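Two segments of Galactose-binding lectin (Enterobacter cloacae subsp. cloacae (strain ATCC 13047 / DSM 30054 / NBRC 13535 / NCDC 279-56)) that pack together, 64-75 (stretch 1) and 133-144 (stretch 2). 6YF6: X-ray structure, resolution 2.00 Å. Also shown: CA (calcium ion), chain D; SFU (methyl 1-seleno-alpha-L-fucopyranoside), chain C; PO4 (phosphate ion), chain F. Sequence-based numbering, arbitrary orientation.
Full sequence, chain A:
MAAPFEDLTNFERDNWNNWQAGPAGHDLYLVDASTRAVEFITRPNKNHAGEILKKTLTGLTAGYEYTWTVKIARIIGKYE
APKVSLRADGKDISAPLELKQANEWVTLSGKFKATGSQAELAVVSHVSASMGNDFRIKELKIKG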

# COMPACT_ATOMS: atom_id res chain seq x y z
N TYR A 64 17.18 -13.59 14.55
CA TYR A 64 16.93 -12.79 13.36
C TYR A 64 16.13 -11.56 13.74
O TYR A 64 15.29 -11.59 14.64
CB TYR A 64 16.17 -13.60 12.31
CG TYR A 64 17.05 -14.55 11.52
CD1 TYR A 64 17.09 -15.91 11.84
CD2 TYR A 64 17.83 -14.10 10.48
CE1 TYR A 64 17.89 -16.78 11.13
CE2 TYR A 64 18.64 -14.97 9.76
CZ TYR A 64 18.66 -16.30 10.09
OH TYR A 64 19.47 -17.16 9.38
N GLU A 65 16.41 -10.45 13.05
CA GLU A 65 15.69 -9.20 13.25
C GLU A 65 14.59 -9.09 12.20
O GLU A 65 14.86 -9.20 11.00
CB GLU A 65 16.64 -8.01 13.16
CG GLU A 65 15.99 -6.68 13.55
CD GLU A 65 16.97 -5.52 13.53
OE1 GLU A 65 17.72 -5.40 12.54
OE2 GLU A 65 16.97 -4.74 14.50
N TYR A 66 13.36 -8.89 12.66
CA TYR A 66 12.21 -8.79 11.79
C TYR A 66 11.69 -7.36 11.78
O TYR A 66 11.78 -6.64 12.78
CB TYR A 66 11.11 -9.76 12.24
CG TYR A 66 11.52 -11.21 12.14
CD1 TYR A 66 12.22 -11.83 13.17
CD2 TYR A 66 11.23 -11.97 11.01
CE1 TYR A 66 12.62 -13.15 13.09
CE2 TYR A 66 11.62 -13.29 10.92
CZ TYR A 66 12.31 -13.88 11.96
OH TYR A 66 12.71 -15.20 11.87
N THR A 67 11.15 -6.95 10.63
CA THR A 67 10.67 -5.59 10.41
C THR A 67 9.16 -5.62 10.30
O THR A 67 8.60 -6.25 9.39
CB THR A 67 11.30 -5.00 9.14
OG1 THR A 67 12.72 -4.92 9.31
CG2 THR A 67 10.75 -3.61 8.85
N TRP A 68 8.49 -4.94 11.23
CA TRP A 68 7.03 -4.92 11.30
C TRP A 68 6.54 -3.56 10.83
O TRP A 68 6.89 -2.53 11.42
CB TRP A 68 6.58 -5.22 12.73
CG TRP A 68 5.10 -5.20 12.95
CD1 TRP A 68 4.12 -5.19 12.00
CD2 TRP A 68 4.43 -5.18 14.22
NE1 TRP A 68 2.88 -5.17 12.60
CE2 TRP A 68 3.04 -5.17 13.96
CE3 TRP A 68 4.86 -5.18 15.55
CZ2 TRP A 68 2.09 -5.15 14.97
CZ3 TRP A 68 3.91 -5.17 16.56
CH2 TRP A 68 2.55 -5.15 16.27
N THR A 69 5.74 -3.55 9.76
CA THR A 69 5.14 -2.33 9.24
C THR A 69 3.62 -2.43 9.33
O THR A 69 3.04 -3.50 9.14
CB THR A 69 5.57 -2.06 7.79
OG1 THR A 69 5.31 -3.21 6.97
CG2 THR A 69 7.07 -1.72 7.74
N VAL A 70 3.00 -1.29 9.63
CA VAL A 70 1.55 -1.18 9.79
C VAL A 70 1.11 0.05 9.00
O VAL A 70 1.61 1.15 9.24
CB VAL A 70 1.14 -1.04 11.27
CG1 VAL A 70 -0.37 -0.77 11.39
CG2 VAL A 70 1.53 -2.28 12.05
N LYS A 71 0.20 -0.15 8.06
CA LYS A 71 -0.34 0.95 7.28
C LYS A 71 -1.58 1.48 8.00
O LYS A 71 -2.54 0.73 8.20
CB LYS A 71 -0.68 0.51 5.86
CG LYS A 71 0.56 0.14 5.04
CD LYS A 71 0.24 -0.02 3.56
CE LYS A 71 1.45 -0.51 2.78
NZ LYS A 71 1.07 -1.06 1.45
N ILE A 72 -1.55 2.75 8.38
CA ILE A 72 -2.50 3.30 9.33
C ILE A 72 -2.82 4.73 8.95
O ILE A 72 -1.99 5.45 8.38
CB ILE A 72 -1.93 3.22 10.77
CG1 ILE A 72 -2.96 3.67 11.79
CG2 ILE A 72 -0.65 4.06 10.89
CD1 ILE A 72 -2.61 3.24 13.19
N ALA A 73 -4.05 5.15 9.27
CA ALA A 73 -4.49 6.50 8.96
C ALA A 73 -5.51 6.98 9.98
O ALA A 73 -6.36 6.21 10.43
CB ALA A 73 -5.12 6.58 7.56
N ARG A 74 -5.42 8.25 10.34
CA ARG A 74 -6.50 8.88 11.07
C ARG A 74 -7.71 9.06 10.16
O ARG A 74 -7.57 9.21 8.94
CB ARG A 74 -6.07 10.23 11.63
CG ARG A 74 -7.08 10.83 12.60
CD ARG A 74 -6.73 12.26 12.95
NE ARG A 74 -7.47 12.71 14.13
CZ ARG A 74 -7.33 13.90 14.69
NH1 ARG A 74 -6.47 14.78 14.17
NH2 ARG A 74 -8.05 14.22 15.75
N ILE A 75 -8.90 9.02 10.75
CA ILE A 75 -10.12 9.35 10.04
C ILE A 75 -10.86 10.43 10.82
O ILE A 75 -10.62 10.65 12.01
CB ILE A 75 -11.03 8.13 9.81
CG1 ILE A 75 -11.39 7.46 11.14
CG2 ILE A 75 -10.34 7.14 8.88
CD1 ILE A 75 -12.63 6.59 11.07
N ASN A 133 -10.07 10.29 18.35
CA ASN A 133 -9.28 9.07 18.47
C ASN A 133 -9.80 7.99 17.53
O ASN A 133 -9.97 6.83 17.91
CB ASN A 133 -9.27 8.59 19.92
CG ASN A 133 -8.20 7.55 20.18
OD1 ASN A 133 -7.20 7.49 19.47
ND2 ASN A 133 -8.41 6.72 21.19
N ASP A 134 -10.07 8.38 16.28
CA ASP A 134 -10.63 7.50 15.26
C ASP A 134 -9.61 7.26 14.16
O ASP A 134 -9.02 8.21 13.63
CB ASP A 134 -11.91 8.12 14.68
CG ASP A 134 -12.89 8.54 15.75
OD1 ASP A 134 -13.34 7.67 16.52
OD2 ASP A 134 -13.21 9.75 15.82
N PHE A 135 -9.42 6.00 13.79
CA PHE A 135 -8.38 5.66 12.82
C PHE A 135 -8.66 4.28 12.23
O PHE A 135 -9.54 3.55 12.70
CB PHE A 135 -6.98 5.71 13.45
CG PHE A 135 -6.84 4.88 14.70
CD1 PHE A 135 -7.33 5.32 15.92
CD2 PHE A 135 -6.19 3.65 14.65
CE1 PHE A 135 -7.18 4.56 17.06
CE2 PHE A 135 -6.04 2.88 15.79
CZ PHE A 135 -6.54 3.34 17.00
N ARG A 136 -7.90 3.94 11.19
CA ARG A 136 -8.04 2.67 10.49
C ARG A 136 -6.66 2.05 10.28
O ARG A 136 -5.67 2.76 10.06
CB ARG A 136 -8.74 2.84 9.13
CG ARG A 136 -10.22 3.26 9.20
CD ARG A 136 -10.74 3.71 7.83
NE ARG A 136 -12.19 3.85 7.80
CZ ARG A 136 -12.87 4.45 6.83
NH1 ARG A 136 -12.24 4.99 5.79
NH2 ARG A 136 -14.19 4.53 6.90
N ILE A 137 -6.61 0.72 10.32
CA ILE A 137 -5.41 -0.04 9.98
C ILE A 137 -5.77 -0.98 8.84
O ILE A 137 -6.62 -1.87 9.00
CB ILE A 137 -4.87 -0.83 11.18
CG1 ILE A 137 -4.28 0.13 12.22
CG2 ILE A 137 -3.82 -1.84 10.71
CD1 ILE A 137 -4.02 -0.50 13.58
N LYS A 138 -5.11 -0.80 7.69
CA LYS A 138 -5.42 -1.60 6.51
C LYS A 138 -4.41 -2.70 6.24
O LYS A 138 -4.69 -3.59 5.43
CB LYS A 138 -5.54 -0.70 5.27
CG LYS A 138 -4.24 -0.06 4.80
CD LYS A 138 -4.49 0.85 3.60
CE LYS A 138 -3.23 1.57 3.15
NZ LYS A 138 -3.47 2.41 1.94
N GLU A 139 -3.25 -2.69 6.89
CA GLU A 139 -2.25 -3.71 6.61
C GLU A 139 -1.27 -3.82 7.77
O GLU A 139 -0.85 -2.81 8.34
CB GLU A 139 -1.50 -3.40 5.31
CG GLU A 139 -0.36 -4.36 5.01
CD GLU A 139 0.34 -4.02 3.71
OE1 GLU A 139 1.57 -3.82 3.73
OE2 GLU A 139 -0.35 -3.96 2.66
N LEU A 140 -0.92 -5.06 8.11
CA LEU A 140 0.16 -5.36 9.04
C LEU A 140 1.07 -6.37 8.35
O LEU A 140 0.61 -7.43 7.91
CB LEU A 140 -0.36 -5.91 10.36
CG LEU A 140 -1.47 -5.12 11.05
CD1 LEU A 140 -2.82 -5.76 10.76
CD2 LEU A 140 -1.24 -5.01 12.56
N LYS A 141 2.36 -6.04 8.25
CA LYS A 141 3.31 -6.86 7.52
C LYS A 141 4.56 -7.03 8.36
O LYS A 141 5.08 -6.06 8.91
CB LYS A 141 3.65 -6.25 6.17
CG LYS A 141 4.51 -7.15 5.28
CD LYS A 141 4.64 -6.58 3.88
CE LYS A 141 5.45 -5.29 3.86
NZ LYS A 141 5.73 -4.82 2.47
N ILE A 142 5.04 -8.26 8.45
CA ILE A 142 6.30 -8.58 9.11
C ILE A 142 7.19 -9.30 8.11
O ILE A 142 6.77 -10.31 7.53
CB ILE A 142 6.08 -9.44 10.37
CG1 ILE A 142 5.23 -8.68 11.39
CG2 ILE A 142 7.43 -9.81 10.99
CD1 ILE A 142 3.73 -8.89 11.23
N LYS A 143 8.40 -8.78 7.91
CA LYS A 143 9.37 -9.36 7.00
C LYS A 143 10.69 -9.61 7.73
O LYS A 143 11.03 -8.90 8.68
CB LYS A 143 9.63 -8.45 5.78
CG LYS A 143 8.39 -7.99 5.05
CD LYS A 143 8.57 -7.98 3.54
CE LYS A 143 9.86 -7.29 3.12
NZ LYS A 143 9.82 -6.88 1.69
N GLY A 144 11.43 -10.61 7.27
CA GLY A 144 12.69 -10.97 7.89
C GLY A 144 13.59 -11.77 6.97
O GLY A 144 13.19 -12.21 5.90
OXT GLY A 144 14.76 -12.00 7.30
CA CA D . -14.16 7.87 18.84
C1 SFU C . -17.51 11.51 19.44
C2 SFU C . -17.24 10.01 19.60
C3 SFU C . -17.12 9.27 18.25
C4 SFU C . -16.10 10.01 17.39
C5 SFU C . -16.57 11.46 17.23
C6 SFU C . -15.56 12.23 16.39
O2 SFU C . -18.29 9.44 20.36
O3 SFU C . -16.60 7.97 18.47
O4 SFU C . -14.82 10.06 18.02
O5 SFU C . -16.68 12.13 18.50
CM SFU C . -19.46 13.67 18.63
SE SFU C . -19.44 11.77 18.90
P PO4 F . -3.40 -0.12 -0.57
O1 PO4 F . -4.26 1.11 -0.44
O2 PO4 F . -4.26 -1.33 -0.81
O3 PO4 F . -2.60 -0.33 0.70
O4 PO4 F . -2.44 0.07 -1.72
O HOH W 1 2.99 -2.64 5.61
O HOH W 2 -9.35 10.62 14.86

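The two segments pair as antiparallel strands, their axes 164° apart, and backbone hydrogen bonds fix where each side chain can go. Thr69 N donates to Lys141 O (2.7 Å, 165°) and Lys141 N returns a bond to Thr69 O (2.8 Å). The ladder is broken by a bulge: Lys71 N donates to Glu139 O (2.9 Å), but Lys71 O accepts from Lys138 N (3.0 Å). The extra residue, Lys138, has phi/psi of -103/-13, far from extended values, and its CB points sideways. Its p, t, t, t chain extends to the phosphate, with NZ bonded to PO4 O1 at 2.8 Å.

Alternation, with the extra bulge residue Lys138 restoring the phase between Ile137 and Leu140, puts Trp68, Val70, Ile72, Ile137, Leu140 and Ile142 on one face, where they are buried. The t rotamer of Trp68 lays its indole beside the neighbouring strand: Ile142 CD1 lies 4.2 Å from the centroid of the Trp68 five-membered ring, 28° off its normal, a CH-pi contact over the face, whereas Leu140 CB meets the edge, 4.0 Å from Trp68 NE1. That nitrogen has no polar partner in the model. Val70, also t, places CG1 3.7 Å from Ile137 CG2 and CG2 3.9 Å from Leu140 CD2, so its two methyls contact residues flanking the bulge. The extended t, t chain of Ile72 brings CD1 within 3.7 Å of Ile137 CG1 and 3.9 Å of Phe135 CD2.

On the face carrying Thr69, Lys71, Glu139 and Lys141, polar groups dominate. Lys71 (m, t, t, t) and Glu139 (t, t) are both extended through their aliphatic portions, yet the salt bridge from Lys71 NZ to Glu139 OE2 is long at 3.4 Å, and its hydrogen bond is weak. Glu139 OE1 instead accepts from a water at 2.6 Å; the same water lies 2.7 Å from Thr69 OG1, hydrogen-bonded to that p-rotamer hydroxyl and linking the strands.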